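Putative uncharacterized protein Smu.1393c (Streptococcus mutans, PDB 4L9A) is an alpha/beta hydrolase that probably acts as a carboxylesterase, cleaving carboxylic ester bonds. Local coordinates at residues A[111-115]-A[127-131]; A[234-240]-A[258-264]. All blocks are in the same frame, centred on the assembly; numbering follows the deposited sequence.

Contact 1: residues A[111-115]-A[127-131]; sequences SYLLC and IMNQS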
ATOM      1  N   SER A 111       2.746  19.078   1.103  1.00 44.92           N
ATOM      2  CA  SER A 111       2.979  18.217  -0.062  1.00 45.07           C
ATOM      3  C   SER A 111       3.295  16.788   0.378  1.00 45.92           C
ATOM      4  O   SER A 111       3.686  16.549   1.530  1.00 40.48           O
ATOM      5  CB  SER A 111       4.105  18.774  -0.926  1.00 48.17           C
ATOM      6  OG  SER A 111       5.307  18.845  -0.181  1.00 51.41           O
ATOM      7  N   TYR A 112       3.116  15.830  -0.528  1.00 39.97           N
ATOM      8  CA  TYR A 112       3.324  14.437  -0.170  1.00 35.52           C
ATOM      9  C   TYR A 112       3.738  13.568  -1.352  1.00 38.55           C
ATOM     10  O   TYR A 112       3.582  13.951  -2.516  1.00 36.09           O
ATOM     11  CB  TYR A 112       2.045  13.867   0.438  1.00 28.90           C
ATOM     12  CG  TYR A 112       0.918  13.743  -0.559  1.00 33.12           C
ATOM     13  CD1 TYR A 112       0.177  14.857  -0.948  1.00 37.70           C
ATOM     14  CD2 TYR A 112       0.600  12.518  -1.120  1.00 27.79           C
ATOM     15  CE1 TYR A 112      -0.861  14.747  -1.867  1.00 38.57           C
ATOM     16  CE2 TYR A 112      -0.433  12.390  -2.041  1.00 29.04           C
ATOM     17  CZ  TYR A 112      -1.158  13.506  -2.413  1.00 40.44           C
ATOM     18  OH  TYR A 112      -2.185  13.375  -3.325  1.00 37.86           O
ATOM     19  N   LEU A 113       4.277  12.401  -1.027  1.00 38.85           N
ATOM     20  CA  LEU A 113       4.422  11.310  -1.985  1.00 39.29           C
ATOM     21  C   LEU A 113       3.656  10.129  -1.419  1.00 36.45           C
ATOM     22  O   LEU A 113       3.645   9.909  -0.208  1.00 33.43           O
ATOM     23  CB  LEU A 113       5.887  10.929  -2.185  1.00 37.03           C
ATOM     24  CG  LEU A 113       6.752  11.902  -2.985  1.00 42.29           C
ATOM     25  CD1 LEU A 113       7.242  13.026  -2.089  1.00 41.83           C
ATOM     26  CD2 LEU A 113       7.928  11.161  -3.607  1.00 42.26           C
ATOM     27  N   LEU A 114       2.984   9.397  -2.296  1.00 29.81           N
ATOM     28  CA  LEU A 114       2.281   8.187  -1.909  1.00 25.36           C
ATOM     29  C   LEU A 114       3.168   6.986  -2.195  1.00 27.55           C
ATOM     30  O   LEU A 114       3.747   6.886  -3.279  1.00 28.62           O
ATOM     31  CB  LEU A 114       0.990   8.057  -2.711  1.00 31.67           C
ATOM     32  CG  LEU A 114      -0.257   8.626  -2.044  1.00 36.50           C
ATOM     33  CD1 LEU A 114      -1.393   8.802  -3.050  1.00 32.12           C
ATOM     34  CD2 LEU A 114      -0.663   7.728  -0.884  1.00 36.90           C
ATOM     35  N   CYS A 115       3.270   6.079  -1.228  1.00 23.90           N
ATOM     36  CA  CYS A 115       4.006   4.834  -1.408  1.00 24.64           C
ATOM     37  C   CYS A 115       3.056   3.711  -1.045  1.00 28.34           C
ATOM     38  O   CYS A 115       2.582   3.633   0.086  1.00 27.38           O
ATOM     39  CB  CYS A 115       5.253   4.796  -0.510  1.00 26.71           C
ATOM     40  SG  CYS A 115       6.246   3.252  -0.636  1.00 28.01           S
ATOM     41  N   ILE A 127      -6.812   9.536  -4.608  1.00 31.46           N
ATOM     42  CA  ILE A 127      -6.209  10.527  -3.721  1.00 31.27           C
ATOM     43  C   ILE A 127      -5.426  11.593  -4.496  1.00 32.46           C
ATOM     44  O   ILE A 127      -5.609  12.794  -4.296  1.00 30.51           O
ATOM     45  CB  ILE A 127      -5.283   9.834  -2.691  1.00 32.29           C
ATOM     46  CG1 ILE A 127      -6.099   8.901  -1.794  1.00 27.47           C
ATOM     47  CG2 ILE A 127      -4.522  10.866  -1.866  1.00 24.01           C
ATOM     48  CD1 ILE A 127      -5.265   7.916  -1.006  1.00 30.08           C
HETATM   49  N   MSE A 128      -4.550  11.159  -5.391  1.00 33.58           N
HETATM   50  CA  MSE A 128      -3.729  12.103  -6.139  1.00 34.27           C
HETATM   51  C   MSE A 128      -4.587  12.957  -7.070  1.00 38.77           C
HETATM   52  O   MSE A 128      -4.264  14.107  -7.342  1.00 39.23           O
HETATM   53  CB  MSE A 128      -2.639  11.367  -6.924  1.00 34.84           C
HETATM   54  CG  MSE A 128      -1.676  10.589  -6.033  1.00 37.01           C
HETATM   55 SE   MSE A 128      -0.204   9.739  -7.055  1.00 45.98          SE
HETATM   56  CE  MSE A 128      -1.184   8.208  -7.799  1.00 36.05           C
ATOM     57  N   ASN A 129      -5.689  12.391  -7.545  1.00 36.00           N
ATOM     58  CA  ASN A 129      -6.599  13.114  -8.427  1.00 41.86           C
ATOM     59  C   ASN A 129      -7.513  14.092  -7.671  1.00 43.20           C
ATOM     60  O   ASN A 129      -8.006  15.060  -8.251  1.00 46.32           O
ATOM     61  CB  ASN A 129      -7.407  12.104  -9.260  1.00 44.60           C
ATOM     62  CG  ASN A 129      -8.388  12.759 -10.211  1.00 52.65           C
ATOM     63  OD1 ASN A 129      -7.998  13.409 -11.184  1.00 54.35           O
ATOM     64  ND2 ASN A 129      -9.676  12.564  -9.952  1.00 57.70           N
ATOM     65  N   GLN A 130      -7.719  13.868  -6.371  1.00 44.04           N
ATOM     66  CA  GLN A 130      -8.705  14.664  -5.626  1.00 41.52           C
ATOM     67  C   GLN A 130      -8.146  15.581  -4.535  1.00 48.11           C
ATOM     68  O   GLN A 130      -8.815  16.534  -4.132  1.00 48.54           O
ATOM     69  CB  GLN A 130      -9.756  13.757  -4.985  1.00 45.11           C
ATOM     70  CG  GLN A 130     -10.511  12.855  -5.933  1.00 51.10           C
ATOM     71  CD  GLN A 130     -11.495  11.975  -5.194  1.00 55.60           C
ATOM     72  OE1 GLN A 130     -12.080  12.388  -4.184  1.00 53.11           O
ATOM     73  NE2 GLN A 130     -11.676  10.749  -5.680  1.00 55.68           N
ATOM     74  N   SER A 131      -6.950  15.281  -4.037  1.00 45.85           N
ATOM     75  CA  SER A 131      -6.389  16.000  -2.890  1.00 44.42           C
ATOM     76  C   SER A 131      -5.968  17.415  -3.242  1.00 50.23           C
ATOM     77  O   SER A 131      -5.300  17.631  -4.250  1.00 46.36           O
ATOM     78  CB  SER A 131      -5.167  15.265  -2.358  1.00 49.35           C
ATOM     79  OG  SER A 131      -4.136  15.252  -3.337  1.00 57.22           O
TER
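Within the beta-alpha-beta unit of strand 111-117, helix 120-130 and strand 134-141, Tyr112 and Leu114 of the first strand meet Ile127, Met128 and Ser131 at the C-terminal end of the helix. In the alpha/beta hydrolase fold, the sharp turn between these two elements is the usual place of the nucleophile elbow; this contact lies at the far end of the same strand-helix pair. With chi1 at 68°, the Tyr112 ring leaves the strand over its own backbone, and OH ends beside the last helical turn. There Tyr112 OH hydrogen-bonds Ser131 OG at 2.7 Å, the serine oxygen lying at the ring edge. The same OH sits 3.5 Å from Met128 CA and 3.7 Å from Ile127 CG2, which approaches the ring obliquely. Beside the phenol, further along the strand, Leu114 CD1 presses against Met128 CG at 3.5 Å, a tight fit, and touches Ile127 CG2 at 3.9 Å. Met128 is present as selenomethionine. Ile127 O takes the N-H of both Ser131 (2.8 Å to N) and Gln130 (3.1 Å to N), closing the last turn. Ser131 OG also bonds Lys133 O, and Phe104 of helix 93-106 packs edge-to-face with the Tyr112 ring. A buried phenol oxygen thus gains a polar partner just where the helix ends, while the Leu114, Ile127 and Met128 carbons make the apolar part of the contact.

Contact 2: residues A[234-240]-A[258-264]; sequences PSIVFSE and QTKLILC
Phe238 and Ile262 send their side chains off the same face of the sheet with matching first torsions: CG of Phe238 (chi1 -65°) and CG1 of Ile262 (chi1 -56°) each stand opposite the carbonyl carbon. As the two residues are also paired in the parallel ladder, their side chains run alongside one another. Phe238 CD2 comes to 3.6 Å from Ile262 CB, and Ile262 CG1 lies over the ring face, 4.3 Å from the Phe238 ring centroid and 25° off the normal, a CH-pi contact. Cys264 SG comes to the same ring from its edge, 3.9 Å from Phe238 CD2. Earlier on this face, Ile236 turns CD1 back to the carbonyl of Gln258, 3.3 Å between CD1 and O. On the other face Leu261 CD1 meets Val237 CG1 at 3.8 Å.

Between these two faces the strands pair in parallel. Val237 and Ser239 give their N-H to Lys260 O and Ile262 O, while Ser235, Val237 and Ser239 accept from Lys260, Ile262 and Cys264. The Ile262 N to Val237 O bond, 2.7 Å, is nearly straight. At the start of the ladder a side chain stands in for the backbone: Ser235 N donates to Thr259 OG1 at 3.0 Å, and that hydroxyl also bonds Asn254. Helix 275-287 packs on the face of Phe238 and Lys260; helix 244-248 packs on that of Val237 and Leu261. Strand 260-263 is the outermost strand at this end of the sheet, so its backbone bonds to 235-239 and the apolar grip of Ile262 on the phenylalanine ring together fasten it to the buried strand beside it.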
ATOM      1  N   PRO A 234       5.394  12.398 -11.188  1.00 39.13           N
ATOM      2  CA  PRO A 234       6.297  11.281 -11.489  1.00 37.48           C
ATOM      3  C   PRO A 234       5.869  10.015 -10.766  1.00 36.44           C
ATOM      4  O   PRO A 234       5.384  10.066  -9.627  1.00 31.45           O
ATOM      5  CB  PRO A 234       7.661  11.754 -10.965  1.00 36.04           C
ATOM      6  CG  PRO A 234       7.435  13.073 -10.305  1.00 38.26           C
ATOM      7  CD  PRO A 234       5.971  13.348 -10.229  1.00 41.49           C
ATOM      8  N   SER A 235       6.059   8.886 -11.437  1.00 29.64           N
ATOM      9  CA  SER A 235       5.680   7.588 -10.912  1.00 31.59           C
ATOM     10  C   SER A 235       6.872   6.653 -10.976  1.00 31.94           C
ATOM     11  O   SER A 235       7.466   6.472 -12.041  1.00 29.95           O
ATOM     12  CB  SER A 235       4.535   7.009 -11.744  1.00 30.48           C
ATOM     13  OG  SER A 235       4.124   5.752 -11.246  1.00 25.07           O
ATOM     14  N   ILE A 236       7.230   6.053  -9.844  1.00 28.01           N
ATOM     15  CA  ILE A 236       8.254   5.016  -9.855  1.00 25.62           C
ATOM     16  C   ILE A 236       7.587   3.701  -9.465  1.00 30.21           C
ATOM     17  O   ILE A 236       7.118   3.542  -8.331  1.00 25.79           O
ATOM     18  CB  ILE A 236       9.417   5.300  -8.885  1.00 32.75           C
ATOM     19  CG1 ILE A 236       9.942   6.733  -9.038  1.00 36.55           C
ATOM     20  CG2 ILE A 236      10.543   4.297  -9.126  1.00 28.39           C
ATOM     21  CD1 ILE A 236      10.676   6.969 -10.317  1.00 43.68           C
ATOM     22  N   VAL A 237       7.513   2.774 -10.414  1.00 26.36           N
ATOM     23  CA  VAL A 237       6.861   1.488 -10.163  1.00 22.47           C
ATOM     24  C   VAL A 237       7.907   0.374 -10.143  1.00 29.05           C
ATOM     25  O   VAL A 237       8.790   0.322 -11.009  1.00 29.43           O
ATOM     26  CB  VAL A 237       5.760   1.208 -11.216  1.00 30.76           C
ATOM     27  CG1 VAL A 237       5.224  -0.226 -11.117  1.00 20.24           C
ATOM     28  CG2 VAL A 237       4.635   2.215 -11.066  1.00 25.74           C
ATOM     29  N   PHE A 238       7.818  -0.486  -9.131  1.00 24.98           N
ATOM     30  CA  PHE A 238       8.680  -1.657  -9.004  1.00 22.11           C
ATOM     31  C   PHE A 238       7.830  -2.902  -9.152  1.00 23.92           C
ATOM     32  O   PHE A 238       6.768  -3.017  -8.539  1.00 26.73           O
ATOM     33  CB  PHE A 238       9.357  -1.705  -7.617  1.00 20.74           C
ATOM     34  CG  PHE A 238      10.316  -0.578  -7.368  1.00 28.99           C
ATOM     35  CD1 PHE A 238       9.849   0.683  -7.014  1.00 29.59           C
ATOM     36  CD2 PHE A 238      11.681  -0.780  -7.466  1.00 31.69           C
ATOM     37  CE1 PHE A 238      10.732   1.735  -6.777  1.00 32.27           C
ATOM     38  CE2 PHE A 238      12.572   0.262  -7.232  1.00 29.04           C
ATOM     39  CZ  PHE A 238      12.098   1.519  -6.894  1.00 33.10           C
ATOM     40  N   SER A 239       8.323  -3.856  -9.928  1.00 23.56           N
ATOM     41  CA  SER A 239       7.593  -5.078 -10.178  1.00 24.90           C
ATOM     42  C   SER A 239       8.550  -6.197 -10.559  1.00 29.45           C
ATOM     43  O   SER A 239       9.627  -5.949 -11.100  1.00 29.49           O
ATOM     44  CB  SER A 239       6.602  -4.853 -11.321  1.00 31.69           C
ATOM     45  OG  SER A 239       6.240  -6.077 -11.932  1.00 42.57           O
ATOM     46  N   GLU A 240       8.143  -7.429 -10.292  1.00 26.67           N
ATOM     47  CA  GLU A 240       8.852  -8.587 -10.821  1.00 32.16           C
ATOM     48  C   GLU A 240       8.879  -8.500 -12.352  1.00 31.74           C
ATOM     49  O   GLU A 240       7.937  -7.988 -12.962  1.00 25.89           O
ATOM     50  CB  GLU A 240       8.173  -9.877 -10.346  1.00 26.71           C
ATOM     51  CG  GLU A 240       8.206 -10.055  -8.815  1.00 33.34           C
ATOM     52  CD  GLU A 240       7.300 -11.179  -8.338  1.00 37.09           C
ATOM     53  OE1 GLU A 240       7.754 -12.333  -8.289  1.00 40.79           O
ATOM     54  OE2 GLU A 240       6.121 -10.907  -8.031  1.00 46.68           O
ATOM     55  N   GLN A 258      10.686  11.795 -15.200  1.00 42.46           N
ATOM     56  CA  GLN A 258      11.208  11.157 -13.997  1.00 35.23           C
ATOM     57  C   GLN A 258      10.522   9.830 -13.694  1.00 39.47           C
ATOM     58  O   GLN A 258      10.942   9.110 -12.790  1.00 38.67           O
ATOM     59  CB  GLN A 258      11.051  12.083 -12.783  1.00 39.48           C
ATOM     60  CG  GLN A 258      12.031  13.239 -12.733  1.00 46.53           C
ATOM     61  CD  GLN A 258      11.907  14.006 -11.427  1.00 55.08           C
ATOM     62  OE1 GLN A 258      10.927  14.716 -11.204  1.00 53.26           O
ATOM     63  NE2 GLN A 258      12.884  13.833 -10.541  1.00 57.56           N
ATOM     64  N   THR A 259       9.462   9.514 -14.435  1.00 37.53           N
ATOM     65  CA  THR A 259       8.755   8.250 -14.241  1.00 30.92           C
ATOM     66  C   THR A 259       9.621   7.077 -14.682  1.00 31.73           C
ATOM     67  O   THR A 259      10.252   7.141 -15.736  1.00 33.66           O
ATOM     68  CB  THR A 259       7.435   8.237 -15.028  1.00 31.40           C
ATOM     69  OG1 THR A 259       6.478   9.061 -14.354  1.00 34.79           O
ATOM     70  CG2 THR A 259       6.882   6.829 -15.147  1.00 28.48           C
ATOM     71  N   LYS A 260       9.655   6.016 -13.882  1.00 31.32           N
ATOM     72  CA  LYS A 260      10.417   4.801 -14.221  1.00 32.06           C
ATOM     73  C   LYS A 260       9.664   3.521 -13.874  1.00 36.43           C
ATOM     74  O   LYS A 260       8.891   3.477 -12.909  1.00 32.43           O
ATOM     75  CB  LYS A 260      11.764   4.757 -13.486  1.00 33.41           C
ATOM     76  CG  LYS A 260      12.650   5.992 -13.647  1.00 40.47           C
ATOM     77  CD  LYS A 260      14.050   5.728 -13.088  1.00 37.03           C
ATOM     78  CE  LYS A 260      14.956   6.937 -13.248  1.00 41.90           C
ATOM     79  NZ  LYS A 260      14.784   7.552 -14.585  1.00 41.43           N
ATOM     80  N   LEU A 261       9.898   2.477 -14.657  1.00 33.62           N
ATOM     81  CA  LEU A 261       9.492   1.129 -14.275  1.00 26.51           C
ATOM     82  C   LEU A 261      10.759   0.341 -13.967  1.00 30.12           C
ATOM     83  O   LEU A 261      11.614   0.163 -14.834  1.00 28.07           O
ATOM     84  CB  LEU A 261       8.695   0.449 -15.389  1.00 30.37           C
ATOM     85  CG  LEU A 261       8.348  -1.031 -15.192  1.00 25.98           C
ATOM     86  CD1 LEU A 261       7.469  -1.209 -13.959  1.00 26.75           C
ATOM     87  CD2 LEU A 261       7.679  -1.612 -16.445  1.00 25.00           C
ATOM     88  N   ILE A 262      10.881  -0.105 -12.722  1.00 24.67           N
ATOM     89  CA  ILE A 262      12.043  -0.855 -12.251  1.00 26.11           C
ATOM     90  C   ILE A 262      11.672  -2.329 -12.089  1.00 29.53           C
ATOM     91  O   ILE A 262      10.787  -2.667 -11.306  1.00 28.92           O
ATOM     92  CB  ILE A 262      12.552  -0.304 -10.890  1.00 32.74           C
ATOM     93  CG1 ILE A 262      12.856   1.195 -10.999  1.00 32.64           C
ATOM     94  CG2 ILE A 262      13.794  -1.069 -10.421  1.00 34.17           C
ATOM     95  CD1 ILE A 262      13.728   1.557 -12.217  1.00 39.04           C
ATOM     96  N   LEU A 263      12.334  -3.207 -12.838  1.00 32.41           N
ATOM     97  CA  LEU A 263      12.071  -4.642 -12.724  1.00 28.29           C
ATOM     98  C   LEU A 263      13.063  -5.267 -11.740  1.00 32.59           C
ATOM     99  O   LEU A 263      14.271  -5.129 -11.912  1.00 37.07           O
ATOM    100  CB  LEU A 263      12.154  -5.341 -14.095  1.00 30.62           C
ATOM    101  CG  LEU A 263      11.243  -4.847 -15.229  1.00 31.85           C
ATOM    102  CD1 LEU A 263      11.371  -5.727 -16.509  1.00 27.25           C
ATOM    103  CD2 LEU A 263       9.808  -4.795 -14.750  1.00 31.91           C
ATOM    104  N   CYS A 264      12.548  -5.936 -10.707  1.00 29.57           N
ATOM    105  CA  CYS A 264      13.387  -6.537  -9.671  1.00 33.95           C
ATOM    106  C   CYS A 264      12.545  -7.483  -8.809  1.00 35.37           C
ATOM    107  O   CYS A 264      11.313  -7.488  -8.907  1.00 30.44           O
ATOM    108  CB  CYS A 264      13.978  -5.439  -8.775  1.00 37.20           C
ATOM    109  SG  CYS A 264      12.701  -4.514  -7.855  1.00 39.81           S
TER

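Overall arrangement
Both contacts belong to the same eight-stranded sheet, whose order 1-2-4-3-5-6-7-8 is that of the canonical alpha/beta hydrolase fold. Their centres lie about 17 Å apart and their nearest atoms about 6 Å, without touching; strand 134-141 runs between strands 111-117 and 235-239. Along the chain both segments of contact 1 precede those of contact 2. The first packs a helix against a central strand, whereas the second joins neighbouring strands at the sheet's edge, each within a beta-alpha-beta unit. In this fold the nucleophile usually follows strand 5 and the histidine follows strand 8, and strands 111-117 and 260-263 hold those places in the order.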